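Local coordinates for protein putative NAD-dependent epimerase/dehydratase (Bacillus halodurans, PDB 3E8X) that is of unknown function but binds NADP and is probably an oxidoreductase, epimerase or dehydratase of the short-chain dehydrogenase/reductase superfamily, at residues A[126-131]-A[156-161]; A[76-81]-A[111-116]; A[101-106]-A[144-149]. All blocks are in the same frame, centred on the assembly; numbering follows the deposited sequence. Where two conformers were deposited one is given.

Contact 1 (A[126-131]-A[156-161]). With NAP (NADP nicotinamide-adenine-dinucleotide phosphate), chain B.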
loop_
_atom_site.group_PDB
_atom_site.type_symbol
_atom_site.label_atom_id
_atom_site.label_comp_id
_atom_site.label_asym_id
_atom_site.label_seq_id
_atom_site.Cartn_x
_atom_site.Cartn_y
_atom_site.Cartn_z
ATOM N N PHE A 126 12.574 -15.920 0.276
ATOM C CA PHE A 126 11.493 -15.234 0.939
ATOM C C PHE A 126 10.151 -15.933 0.642
ATOM O O PHE A 126 9.739 -16.069 -0.526
ATOM C CB PHE A 126 11.466 -13.771 0.502
ATOM C CG PHE A 126 10.663 -12.864 1.402
ATOM C CD1 PHE A 126 11.305 -11.918 2.197
ATOM C CD2 PHE A 126 9.271 -12.916 1.421
ATOM C CE1 PHE A 126 10.575 -11.082 3.014
ATOM C CE2 PHE A 126 8.530 -12.082 2.261
ATOM C CZ PHE A 126 9.188 -11.160 3.055
ATOM N N ILE A 127 9.474 -16.369 1.701
ATOM C CA ILE A 127 8.123 -16.935 1.585
ATOM C C ILE A 127 7.095 -15.976 2.226
ATOM O O ILE A 127 7.165 -15.648 3.415
ATOM C CB ILE A 127 8.027 -18.341 2.283
ATOM C CG1 ILE A 127 9.341 -19.166 2.065
ATOM C CG2 ILE A 127 6.685 -19.078 1.902
ATOM C CD1 ILE A 127 9.679 -19.439 0.655
HETATM N N MSE A 128 6.161 -15.506 1.403
HETATM C CA MSE A 128 5.062 -14.700 1.828
HETATM C C MSE A 128 3.823 -15.562 2.108
HETATM O O MSE A 128 3.405 -16.380 1.286
HETATM C CB MSE A 128 4.737 -13.698 0.741
HETATM C CG MSE A 128 3.442 -12.972 0.941
HETATM SE SE MSE A 128 3.713 -11.743 2.429
HETATM C CE MSE A 128 4.771 -10.361 1.644
ATOM N N VAL A 129 3.252 -15.387 3.296
ATOM C CA VAL A 129 1.932 -15.935 3.629
ATOM C C VAL A 129 0.932 -14.829 3.360
ATOM O O VAL A 129 0.826 -13.880 4.090
ATOM C CB VAL A 129 1.848 -16.438 5.087
ATOM C CG1 VAL A 129 0.500 -17.069 5.374
ATOM C CG2 VAL A 129 3.000 -17.412 5.355
ATOM N N SER A 130 0.219 -14.998 2.270
ATOM C CA SER A 130 -0.735 -14.060 1.792
ATOM C C SER A 130 -2.153 -14.609 2.016
ATOM O O SER A 130 -2.457 -15.136 3.086
ATOM C CB SER A 130 -0.437 -13.791 0.306
ATOM O OG SER A 130 -1.250 -12.786 -0.194
ATOM N N SER A 131 -3.037 -14.410 1.045
ATOM C CA SER A 131 -4.450 -14.811 1.147
ATOM C C SER A 131 -5.072 -14.899 -0.254
ATOM O O SER A 131 -4.681 -14.163 -1.155
ATOM C CB SER A 131 -5.229 -13.790 2.002
ATOM O OG SER A 131 -6.614 -14.100 2.202
ATOM N N ASP A 156 2.673 -7.563 -4.354
ATOM C CA ASP A 156 3.246 -6.862 -5.516
ATOM C C ASP A 156 4.641 -6.286 -5.262
ATOM O O ASP A 156 5.488 -6.323 -6.129
ATOM C CB ASP A 156 2.296 -5.770 -6.010
ATOM C CG ASP A 156 1.055 -6.337 -6.693
ATOM O OD1 ASP A 156 0.985 -7.566 -6.992
ATOM O OD2 ASP A 156 0.116 -5.554 -6.887
ATOM N N GLU A 157 4.868 -5.782 -4.066
ATOM C CA GLU A 157 6.194 -5.349 -3.657
ATOM C C GLU A 157 7.227 -6.508 -3.739
ATOM O O GLU A 157 8.333 -6.352 -4.241
ATOM C CB GLU A 157 6.130 -4.764 -2.238
ATOM C CG GLU A 157 7.446 -4.168 -1.767
ATOM C CD GLU A 157 7.680 -2.721 -2.228
ATOM O OE1 GLU A 157 6.801 -2.057 -2.861
ATOM O OE2 GLU A 157 8.758 -2.220 -1.858
ATOM N N LEU A 158 6.848 -7.678 -3.244
ATOM C CA LEU A 158 7.675 -8.889 -3.337
ATOM C C LEU A 158 7.934 -9.302 -4.776
ATOM O O LEU A 158 9.074 -9.620 -5.138
ATOM C CB LEU A 158 7.026 -10.051 -2.564
ATOM C CG LEU A 158 7.862 -11.326 -2.337
ATOM C CD1 LEU A 158 9.252 -10.993 -1.801
ATOM C CD2 LEU A 158 7.073 -12.360 -1.413
ATOM N N LYS A 159 6.887 -9.265 -5.588
ATOM C CA LYS A 159 7.007 -9.607 -6.994
ATOM C C LYS A 159 7.923 -8.653 -7.770
ATOM O O LYS A 159 8.507 -9.077 -8.745
ATOM C CB LYS A 159 5.631 -9.675 -7.702
ATOM C CG LYS A 159 4.726 -10.795 -7.297
ATOM C CD LYS A 159 3.338 -10.660 -7.999
ATOM C CE LYS A 159 2.413 -11.828 -7.716
ATOM N NZ LYS A 159 1.231 -11.910 -8.677
ATOM N N ARG A 160 8.000 -7.376 -7.379
ATOM C CA ARG A 160 8.919 -6.406 -7.957
ATOM C C ARG A 160 10.335 -6.506 -7.393
ATOM O O ARG A 160 11.246 -5.913 -7.915
ATOM C CB ARG A 160 8.417 -4.972 -7.720
ATOM C CG ARG A 160 7.180 -4.554 -8.504
ATOM C CD ARG A 160 6.899 -3.055 -8.372
ATOM N NE ARG A 160 6.591 -2.706 -6.974
ATOM C CZ ARG A 160 5.367 -2.634 -6.468
ATOM N NH1 ARG A 160 4.284 -2.841 -7.216
ATOM N NH2 ARG A 160 5.228 -2.348 -5.185
ATOM N N SER A 161 10.526 -7.240 -6.309
ATOM C CA SER A 161 11.835 -7.346 -5.661
ATOM C C SER A 161 12.788 -8.252 -6.441
ATOM O O SER A 161 12.413 -8.915 -7.398
ATOM C CB SER A 161 11.668 -7.914 -4.236
ATOM O OG SER A 161 11.461 -9.317 -4.249
HETATM P PA NAP B . -2.259 -14.716 13.842
HETATM O O1A NAP B . -3.020 -13.403 14.052
HETATM O O2A NAP B . -2.506 -15.884 14.772
HETATM O O5B NAP B . -0.692 -14.317 13.754
HETATM C C5B NAP B . -0.217 -12.964 13.637
HETATM C C4B NAP B . 1.064 -12.706 14.429
HETATM O O4B NAP B . 1.550 -11.413 14.026
HETATM C C3B NAP B . 0.902 -12.657 15.970
HETATM O O3B NAP B . 1.721 -13.606 16.678
HETATM C C2B NAP B . 1.350 -11.258 16.358
HETATM O O2B NAP B . 2.085 -11.135 17.600
HETATM C C1B NAP B . 2.234 -10.884 15.157
HETATM N N9A NAP B . 2.452 -9.415 15.131
HETATM C C8A NAP B . 1.509 -8.463 15.204
HETATM N N7A NAP B . 2.110 -7.257 15.199
HETATM C C5A NAP B . 3.439 -7.469 15.117
HETATM C C6A NAP B . 4.557 -6.630 15.074
HETATM N N6A NAP B . 4.401 -5.291 15.106
HETATM N N1A NAP B . 5.806 -7.149 15.024
HETATM C C2A NAP B . 5.968 -8.473 15.000
HETATM N N3A NAP B . 4.916 -9.315 15.041
HETATM C C4A NAP B . 3.644 -8.836 15.094
HETATM O O3 NAP B . -2.594 -15.214 12.319
HETATM P PN NAP B . -2.606 -16.738 11.731
HETATM O O1N NAP B . -3.992 -17.274 11.963
HETATM O O2N NAP B . -1.310 -17.375 12.181
HETATM O O5D NAP B . -2.620 -16.553 10.136
HETATM C C5D NAP B . -1.433 -16.224 9.424
HETATM C C4D NAP B . -1.808 -15.225 8.345
HETATM O O4D NAP B . -2.719 -15.790 7.401
HETATM C C3D NAP B . -2.513 -14.009 8.930
HETATM O O3D NAP B . -1.524 -13.072 9.381
HETATM C C2D NAP B . -3.455 -13.554 7.811
HETATM O O2D NAP B . -3.003 -12.395 7.144
HETATM C C1D NAP B . -3.489 -14.729 6.805
HETATM N N1N NAP B . -4.845 -15.221 6.409
HETATM C C2N NAP B . -5.846 -15.401 7.305
HETATM C C3N NAP B . -7.103 -15.884 6.880
HETATM C C7N NAP B . -8.242 -16.139 7.841
HETATM O O7N NAP B . -9.182 -16.869 7.472
HETATM N N7N NAP B . -8.172 -15.620 9.079
HETATM C C4N NAP B . -7.303 -16.175 5.529
HETATM C C5N NAP B . -6.261 -15.988 4.638
HETATM C C6N NAP B . -5.048 -15.515 5.110
HETATM P P2B NAP B . 1.455 -11.344 19.097
HETATM O O1X NAP B . 1.571 -12.815 19.396
HETATM O O2X NAP B . 2.361 -10.504 19.992
HETATM O O3X NAP B . 0.018 -10.890 18.947
#
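Phe126 and Met128 receive Leu158 in a small, buried, wholly apolar contact within a parallel beta-alpha-beta unit of the Rossmann fold, where the C-terminal part of helix 145-160 lies over strand 125-129. Leu158 enters as a single knob. Its CD2 wedges between the two strand side chains, 3.6 Å from Phe126 CD2 and a tight 3.4 Å from Met128 CB. CD1 leans over the Phe126 ring as an off-centre CH-pi contact, 4.2 Å from the centroid and 29° off the normal. With Leu158 CG trans to its own backbone N (chi1 -169°), both methyls reach the strand. Met128, a selenomethionine, offers only its CB here, because its chain bends at chi2 and chi3 and turns the selenium away from Leu158. Leu158 O accepts both Ser161 N and Ser161 OG, the latter at 2.6 Å on a lone pair in the carbonyl plane, so a side chain as well as the backbone holds the chain here. At the other end of 126-131 the chain leaves the sheet for the cofactor, and Ser131 OG comes 3.1 Å from NAP C5N of the nicotinamide ring. Strand 125-129 runs between strands 87-90 and 164-174, and its helix-facing side is shared by Leu158 with helix 100-121, whose Thr114 and Ile115 cover Phe126.

Contact 2 (A[76-81]-A[111-116])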
loop_
_atom_site.group_PDB
_atom_site.type_symbol
_atom_site.label_atom_id
_atom_site.label_comp_id
_atom_site.label_asym_id
_atom_site.label_seq_id
_atom_site.Cartn_x
_atom_site.Cartn_y
_atom_site.Cartn_z
ATOM N N GLU A 76 9.276 -0.920 14.911
ATOM C CA GLU A 76 10.503 -0.316 15.368
ATOM C C GLU A 76 11.642 -0.778 14.474
ATOM O O GLU A 76 11.399 -1.378 13.438
ATOM C CB GLU A 76 10.718 -0.699 16.835
ATOM C CG GLU A 76 9.616 -0.123 17.720
ATOM C CD GLU A 76 9.644 -0.573 19.160
ATOM O OE1 GLU A 76 10.428 -1.477 19.522
ATOM O OE2 GLU A 76 8.832 -0.000 19.927
ATOM N N ASP A 77 12.879 -0.481 14.834
ATOM C CA ASP A 77 14.038 -0.978 14.090
ATOM C C ASP A 77 14.219 -2.476 14.400
ATOM O O ASP A 77 14.549 -2.854 15.504
ATOM C CB ASP A 77 15.285 -0.195 14.504
ATOM C CG ASP A 77 16.486 -0.469 13.635
ATOM O OD1 ASP A 77 16.552 -1.523 12.966
ATOM O OD2 ASP A 77 17.388 0.393 13.646
ATOM N N PHE A 78 13.981 -3.329 13.424
ATOM C CA PHE A 78 14.090 -4.765 13.651
ATOM C C PHE A 78 15.220 -5.433 12.841
ATOM O O PHE A 78 15.228 -6.668 12.699
ATOM C CB PHE A 78 12.743 -5.450 13.380
ATOM C CG PHE A 78 12.213 -5.240 11.979
ATOM C CD1 PHE A 78 12.518 -6.123 10.979
ATOM C CD2 PHE A 78 11.409 -4.164 11.678
ATOM C CE1 PHE A 78 12.053 -5.921 9.677
ATOM C CE2 PHE A 78 10.942 -3.972 10.416
ATOM C CZ PHE A 78 11.251 -4.851 9.418
ATOM N N SER A 79 16.166 -4.627 12.331
ATOM C CA SER A 79 17.213 -5.130 11.446
ATOM C C SER A 79 18.095 -6.187 12.115
ATOM O O SER A 79 18.519 -7.121 11.463
ATOM C CB SER A 79 18.074 -4.002 10.843
ATOM O OG SER A 79 18.477 -3.067 11.804
ATOM N N HIS A 80 18.330 -6.066 13.418
ATOM C CA HIS A 80 19.107 -7.082 14.158
ATOM C C HIS A 80 18.568 -8.502 13.979
ATOM O O HIS A 80 19.336 -9.463 14.019
ATOM C CB HIS A 80 19.207 -6.732 15.655
ATOM C CG HIS A 80 17.887 -6.691 16.371
ATOM N ND1 HIS A 80 16.995 -5.640 16.240
ATOM C CD2 HIS A 80 17.326 -7.550 17.259
ATOM C CE1 HIS A 80 15.941 -5.862 17.007
ATOM N NE2 HIS A 80 16.115 -7.015 17.631
ATOM N N ALA A 81 17.257 -8.610 13.759
ATOM C CA ALA A 81 16.543 -9.897 13.619
ATOM C C ALA A 81 17.032 -10.726 12.445
ATOM O O ALA A 81 16.913 -11.941 12.482
ATOM C CB ALA A 81 15.045 -9.657 13.469
ATOM N N ALA A 111 5.580 -5.792 5.956
ATOM C CA ALA A 111 6.028 -6.699 4.917
ATOM C C ALA A 111 6.978 -6.016 3.980
ATOM O O ALA A 111 8.022 -6.576 3.636
ATOM C CB ALA A 111 4.824 -7.318 4.135
ATOM N N ILE A 112 6.627 -4.800 3.571
ATOM C CA ILE A 112 7.487 -3.991 2.712
ATOM C C ILE A 112 8.868 -3.748 3.327
ATOM O O ILE A 112 9.887 -3.922 2.647
ATOM C CB ILE A 112 6.830 -2.637 2.302
ATOM C CG1 ILE A 112 5.643 -2.912 1.336
ATOM C CG2 ILE A 112 7.927 -1.663 1.764
ATOM C CD1 ILE A 112 4.783 -1.635 0.920
ATOM N N LYS A 113 8.912 -3.381 4.596
ATOM C CA LYS A 113 10.175 -3.242 5.288
ATOM C C LYS A 113 10.939 -4.571 5.439
ATOM O O LYS A 113 12.162 -4.551 5.427
ATOM C CB LYS A 113 9.981 -2.540 6.635
ATOM C CG LYS A 113 9.418 -1.060 6.546
ATOM C CD LYS A 113 9.347 -0.342 7.878
ATOM C CE LYS A 113 8.227 -0.895 8.793
ATOM N NZ LYS A 113 8.095 -0.191 10.132
ATOM N N THR A 114 10.251 -5.711 5.601
ATOM C CA THR A 114 10.930 -7.022 5.745
ATOM C C THR A 114 11.615 -7.416 4.444
ATOM O O THR A 114 12.715 -7.979 4.442
ATOM C CB THR A 114 9.964 -8.186 6.161
ATOM O OG1 THR A 114 8.999 -8.440 5.118
ATOM C CG2 THR A 114 9.273 -7.869 7.460
ATOM N N ILE A 115 10.954 -7.092 3.343
ATOM C CA ILE A 115 11.468 -7.308 2.013
ATOM C C ILE A 115 12.727 -6.477 1.750
ATOM O O ILE A 115 13.713 -7.003 1.218
ATOM C CB ILE A 115 10.394 -6.950 0.936
ATOM C CG1 ILE A 115 9.208 -7.928 1.023
ATOM C CG2 ILE A 115 11.029 -6.901 -0.422
ATOM C CD1 ILE A 115 7.998 -7.586 0.124
ATOM N N GLN A 116 12.662 -5.199 2.112
ATOM C CA GLN A 116 13.785 -4.293 1.951
ATOM C C GLN A 116 14.964 -4.736 2.806
ATOM O O GLN A 116 16.124 -4.680 2.383
ATOM C CB GLN A 116 13.368 -2.871 2.313
ATOM C CG GLN A 116 12.587 -2.158 1.209
ATOM C CD GLN A 116 11.989 -0.817 1.666
ATOM O OE1 GLN A 116 12.216 -0.349 2.799
ATOM N NE2 GLN A 116 11.211 -0.196 0.780
#
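Phe78 and Lys113 join the loop before strand 87-90 to helix 100-121, with the rim of the Phe78 ring abutting Lys113 CB and the helix backbone beside it. The packed part is narrow: Phe78 CZ sits 3.8 Å from Lys113 CB and 4.0 Å from Thr114 N, both near the plane of the ring, so the helix meets an edge. Thr114 CG2 adds a looser touch, less certain because Thr114 has two conformers. The ring gets there with CG tucked between the backbone N and the carbonyl carbon (chi1 58°), and the Phe78 side chain lies about 7 Å, nearest atoms, from the bound NADP. The contact loosens toward solvent. The Lys113 chain kinks at chi3 and takes its ammonium to a hydrogen bond with Leu74 O, with a long, weak ion pair to Asp138 of the second subunit. On the loop, exposed Asp77 makes an Asx turn: its OD1 accepts Ser79 N at 3.2 Å and Ser79 OG at 2.7 Å, the hydroxyl on the syn lone pair. Two bonds on one carboxylate oxygen brace the backbone flanking Phe78. Van der Waals packing thus joins loop and helix, while the polar bonds shape the loop or tie the lysine tip to neighbouring residues.

Contact 3 (A[101-106]-A[144-149]); sequences DKTILI and MRHYLV. With NAP (NADP nicotinamide-adenine-dinucleotide phosphate), chain B.
Beside the NADP pocket, which Tyr147 and Ile106 help to line, Thr103 of helix 100-121 settles against His146 and Tyr147, in the first turn of helix 145-160. The Thr103 methyl does the closest work, CG2 standing 3.9 Å from Tyr147 CA and 4.3 Å from CD1 of its ring. The other branch, OG1, approaches the His146 ring obliquely, 4.0 Å from CD2, the two side chains crossing at about a right angle; OG1 also has a weak hydrogen bond to Ser94 OG. Tyr147 opens a YxxxK sequence, the signature of short-chain dehydrogenases/reductases, and occupies the place expected of it in that fold, beside the nicotinamide ribose. Swung trans to the backbone N (chi1 167°), its ring extends from the helix toward the ribose, and OH makes a very short hydrogen bond of 2.5 Å with NAP O2D, which lies in the plane of the ring at its edge. A phenylalanine here would keep the ring beside Thr103 but would probably leave the ribose hydroxyl without this partner and its hold on the cofactor weaker. Ile106, one turn along from Thr103, borders the adenine of the same cofactor, whereas Ile104 of the second subunit packs on His146.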
loop_
_atom_site.group_PDB
_atom_site.type_symbol
_atom_site.label_atom_id
_atom_site.label_comp_id
_atom_site.label_asym_id
_atom_site.label_seq_id
_atom_site.Cartn_x
_atom_site.Cartn_y
_atom_site.Cartn_z
ATOM N N ASP A 101 -5.771 0.576 10.902
ATOM C CA ASP A 101 -4.472 1.229 11.006
ATOM C C ASP A 101 -3.326 0.211 11.068
ATOM O O ASP A 101 -2.277 0.412 10.459
ATOM C CB ASP A 101 -4.413 2.230 12.172
ATOM C CG ASP A 101 -4.660 1.598 13.537
ATOM O OD1 ASP A 101 -5.584 0.783 13.681
ATOM O OD2 ASP A 101 -3.922 1.932 14.470
ATOM N N LYS A 102 -3.552 -0.888 11.790
ATOM C CA LYS A 102 -2.510 -1.898 11.962
ATOM C C LYS A 102 -2.407 -2.845 10.750
ATOM O O LYS A 102 -1.365 -3.349 10.474
ATOM C CB LYS A 102 -2.689 -2.624 13.305
ATOM C CG LYS A 102 -2.438 -1.682 14.543
ATOM C CD LYS A 102 -1.052 -0.947 14.476
ATOM C CE LYS A 102 -0.787 -0.133 15.768
ATOM N NZ LYS A 102 0.147 0.986 15.526
ATOM N N THR A 103 -3.488 -3.026 10.013
ATOM C CA THR A 103 -3.455 -3.728 8.737
ATOM C C THR A 103 -2.510 -3.020 7.796
ATOM O O THR A 103 -1.670 -3.665 7.207
ATOM C CB THR A 103 -4.857 -3.784 8.097
ATOM O OG1 THR A 103 -5.773 -4.283 9.058
ATOM C CG2 THR A 103 -4.891 -4.631 6.848
ATOM N N ILE A 104 -2.626 -1.697 7.669
ATOM C CA ILE A 104 -1.642 -0.886 6.918
ATOM C C ILE A 104 -0.207 -1.021 7.442
ATOM O O ILE A 104 0.749 -1.233 6.681
ATOM C CB ILE A 104 -1.977 0.645 6.942
ATOM C CG1 ILE A 104 -3.343 0.926 6.327
ATOM C CG2 ILE A 104 -0.937 1.462 6.141
ATOM C CD1 ILE A 104 -3.834 2.429 6.451
ATOM N N LEU A 105 -0.057 -0.840 8.744
ATOM C CA LEU A 105 1.257 -0.743 9.363
ATOM C C LEU A 105 1.974 -2.108 9.498
ATOM O O LEU A 105 3.195 -2.140 9.389
ATOM C CB LEU A 105 1.170 0.010 10.697
ATOM C CG LEU A 105 0.837 1.512 10.577
ATOM C CD1 LEU A 105 0.730 2.196 11.963
ATOM C CD2 LEU A 105 1.900 2.241 9.672
ATOM N N ILE A 106 1.229 -3.216 9.703
ATOM C CA ILE A 106 1.819 -4.559 9.858
ATOM C C ILE A 106 1.764 -5.339 8.539
ATOM O O ILE A 106 2.787 -5.630 7.932
ATOM C CB ILE A 106 1.157 -5.352 11.021
ATOM C CG1 ILE A 106 1.220 -4.527 12.311
ATOM C CG2 ILE A 106 1.786 -6.757 11.209
ATOM C CD1 ILE A 106 2.596 -4.236 12.829
HETATM N N MSE A 144 -13.911 -6.760 4.291
HETATM C CA MSE A 144 -12.577 -7.361 4.198
HETATM C C MSE A 144 -11.649 -6.699 3.167
HETATM O O MSE A 144 -10.468 -7.021 3.069
HETATM C CB MSE A 144 -12.742 -8.793 3.710
HETATM C CG MSE A 144 -13.018 -9.792 4.757
HETATM SE SE MSE A 144 -12.607 -11.508 3.993
HETATM C CE MSE A 144 -11.851 -11.030 2.296
ATOM N N ARG A 145 -12.211 -5.820 2.354
ATOM C CA ARG A 145 -11.523 -5.294 1.191
ATOM C C ARG A 145 -10.215 -4.570 1.504
ATOM O O ARG A 145 -9.243 -4.671 0.754
ATOM C CB ARG A 145 -12.465 -4.392 0.411
ATOM C CG ARG A 145 -12.097 -4.231 -1.017
ATOM C CD ARG A 145 -13.234 -3.570 -1.802
ATOM N NE ARG A 145 -14.401 -4.432 -1.839
ATOM C CZ ARG A 145 -15.565 -4.107 -2.380
ATOM N NH1 ARG A 145 -15.723 -2.945 -2.981
ATOM N NH2 ARG A 145 -16.579 -4.965 -2.331
ATOM N N HIS A 146 -10.178 -3.886 2.642
ATOM C CA HIS A 146 -8.970 -3.179 3.085
ATOM C C HIS A 146 -7.832 -4.152 3.400
ATOM O O HIS A 146 -6.655 -3.860 3.152
ATOM C CB HIS A 146 -9.277 -2.255 4.281
ATOM C CG HIS A 146 -9.554 -2.993 5.564
ATOM N ND1 HIS A 146 -10.692 -3.745 5.756
ATOM C CD2 HIS A 146 -8.834 -3.105 6.709
ATOM C CE1 HIS A 146 -10.650 -4.308 6.954
ATOM N NE2 HIS A 146 -9.547 -3.917 7.562
ATOM N N TYR A 147 -8.191 -5.307 3.968
ATOM C CA TYR A 147 -7.239 -6.357 4.253
ATOM C C TYR A 147 -6.693 -6.974 2.955
ATOM O O TYR A 147 -5.463 -7.105 2.776
ATOM C CB TYR A 147 -7.875 -7.425 5.170
ATOM C CG TYR A 147 -7.065 -8.681 5.265
ATOM C CD1 TYR A 147 -5.929 -8.753 6.098
ATOM C CD2 TYR A 147 -7.391 -9.792 4.483
ATOM C CE1 TYR A 147 -5.168 -9.918 6.164
ATOM C CE2 TYR A 147 -6.645 -10.955 4.538
ATOM C CZ TYR A 147 -5.538 -11.029 5.382
ATOM O OH TYR A 147 -4.812 -12.215 5.433
ATOM N N LEU A 148 -7.593 -7.314 2.047
ATOM C CA LEU A 148 -7.241 -7.869 0.742
ATOM C C LEU A 148 -6.341 -6.985 -0.117
ATOM O O LEU A 148 -5.421 -7.471 -0.821
ATOM C CB LEU A 148 -8.526 -8.251 -0.039
ATOM C CG LEU A 148 -9.485 -9.298 0.565
ATOM C CD1 LEU A 148 -10.743 -9.514 -0.305
ATOM C CD2 LEU A 148 -8.763 -10.613 0.868
ATOM N N VAL A 149 -6.606 -5.687 -0.099
ATOM C CA VAL A 149 -5.707 -4.684 -0.734
ATOM C C VAL A 149 -4.350 -4.664 -0.028
ATOM O O VAL A 149 -3.311 -4.665 -0.685
ATOM C CB VAL A 149 -6.351 -3.276 -0.714
ATOM C CG1 VAL A 149 -5.314 -2.155 -0.996
ATOM C CG2 VAL A 149 -7.562 -3.223 -1.667
HETATM P PA NAP B . -2.259 -14.716 13.842
HETATM O O1A NAP B . -3.020 -13.403 14.052
HETATM O O2A NAP B . -2.506 -15.884 14.772
HETATM O O5B NAP B . -0.692 -14.317 13.754
HETATM C C5B NAP B . -0.217 -12.964 13.637
HETATM C C4B NAP B . 1.064 -12.706 14.429
HETATM O O4B NAP B . 1.550 -11.413 14.026
HETATM C C3B NAP B . 0.902 -12.657 15.970
HETATM O O3B NAP B . 1.721 -13.606 16.678
HETATM C C2B NAP B . 1.350 -11.258 16.358
HETATM O O2B NAP B . 2.085 -11.135 17.600
HETATM C C1B NAP B . 2.234 -10.884 15.157
HETATM N N9A NAP B . 2.452 -9.415 15.131
HETATM C C8A NAP B . 1.509 -8.463 15.204
HETATM N N7A NAP B . 2.110 -7.257 15.199
HETATM C C5A NAP B . 3.439 -7.469 15.117
HETATM C C6A NAP B . 4.557 -6.630 15.074
HETATM N N6A NAP B . 4.401 -5.291 15.106
HETATM N N1A NAP B . 5.806 -7.149 15.024
HETATM C C2A NAP B . 5.968 -8.473 15.000
HETATM N N3A NAP B . 4.916 -9.315 15.041
HETATM C C4A NAP B . 3.644 -8.836 15.094
HETATM O O3 NAP B . -2.594 -15.214 12.319
HETATM P PN NAP B . -2.606 -16.738 11.731
HETATM O O1N NAP B . -3.992 -17.274 11.963
HETATM O O2N NAP B . -1.310 -17.375 12.181
HETATM O O5D NAP B . -2.620 -16.553 10.136
HETATM C C5D NAP B . -1.433 -16.224 9.424
HETATM C C4D NAP B . -1.808 -15.225 8.345
HETATM O O4D NAP B . -2.719 -15.790 7.401
HETATM C C3D NAP B . -2.513 -14.009 8.930
HETATM O O3D NAP B . -1.524 -13.072 9.381
HETATM C C2D NAP B . -3.455 -13.554 7.811
HETATM O O2D NAP B . -3.003 -12.395 7.144
HETATM C C1D NAP B . -3.489 -14.729 6.805
HETATM N N1N NAP B . -4.845 -15.221 6.409
HETATM C C2N NAP B . -5.846 -15.401 7.305
HETATM C C3N NAP B . -7.103 -15.884 6.880
HETATM C C7N NAP B . -8.242 -16.139 7.841
HETATM O O7N NAP B . -9.182 -16.869 7.472
HETATM N N7N NAP B . -8.172 -15.620 9.079
HETATM C C4N NAP B . -7.303 -16.175 5.529
HETATM C C5N NAP B . -6.261 -15.988 4.638
HETATM C C6N NAP B . -5.048 -15.515 5.110
HETATM P P2B NAP B . 1.455 -11.344 19.097
HETATM O O1X NAP B . 1.571 -12.815 19.396
HETATM O O2X NAP B . 2.361 -10.504 19.992
HETATM O O3X NAP B . 0.018 -10.890 18.947
#

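How the contacts relate
Contact 1 lies deepest, its centre about 9 Å from that of the chain; its three touching residues are all buried and meet through carbon atoms alone. The centres of contacts 2 and 3 lie about 15 and 16 Å out: contact 2 is still buried at two of its three touching residues, contact 3 at only one. Helix 145-160 serves contact 1 with its C-terminal part and contact 3 with its first turn; helix 100-121 gives contact 3 its start and contact 2 a later part. Contacts 1 and 2 touch through Leu158 N and Ile115 CD1 (3.6 Å), contacts 1 and 3 through Ser131 CB and Tyr147 OH (3.8 Å). NADP meets contacts 1 and 3, but only contact 3 gives it a side-chain hydrogen bond.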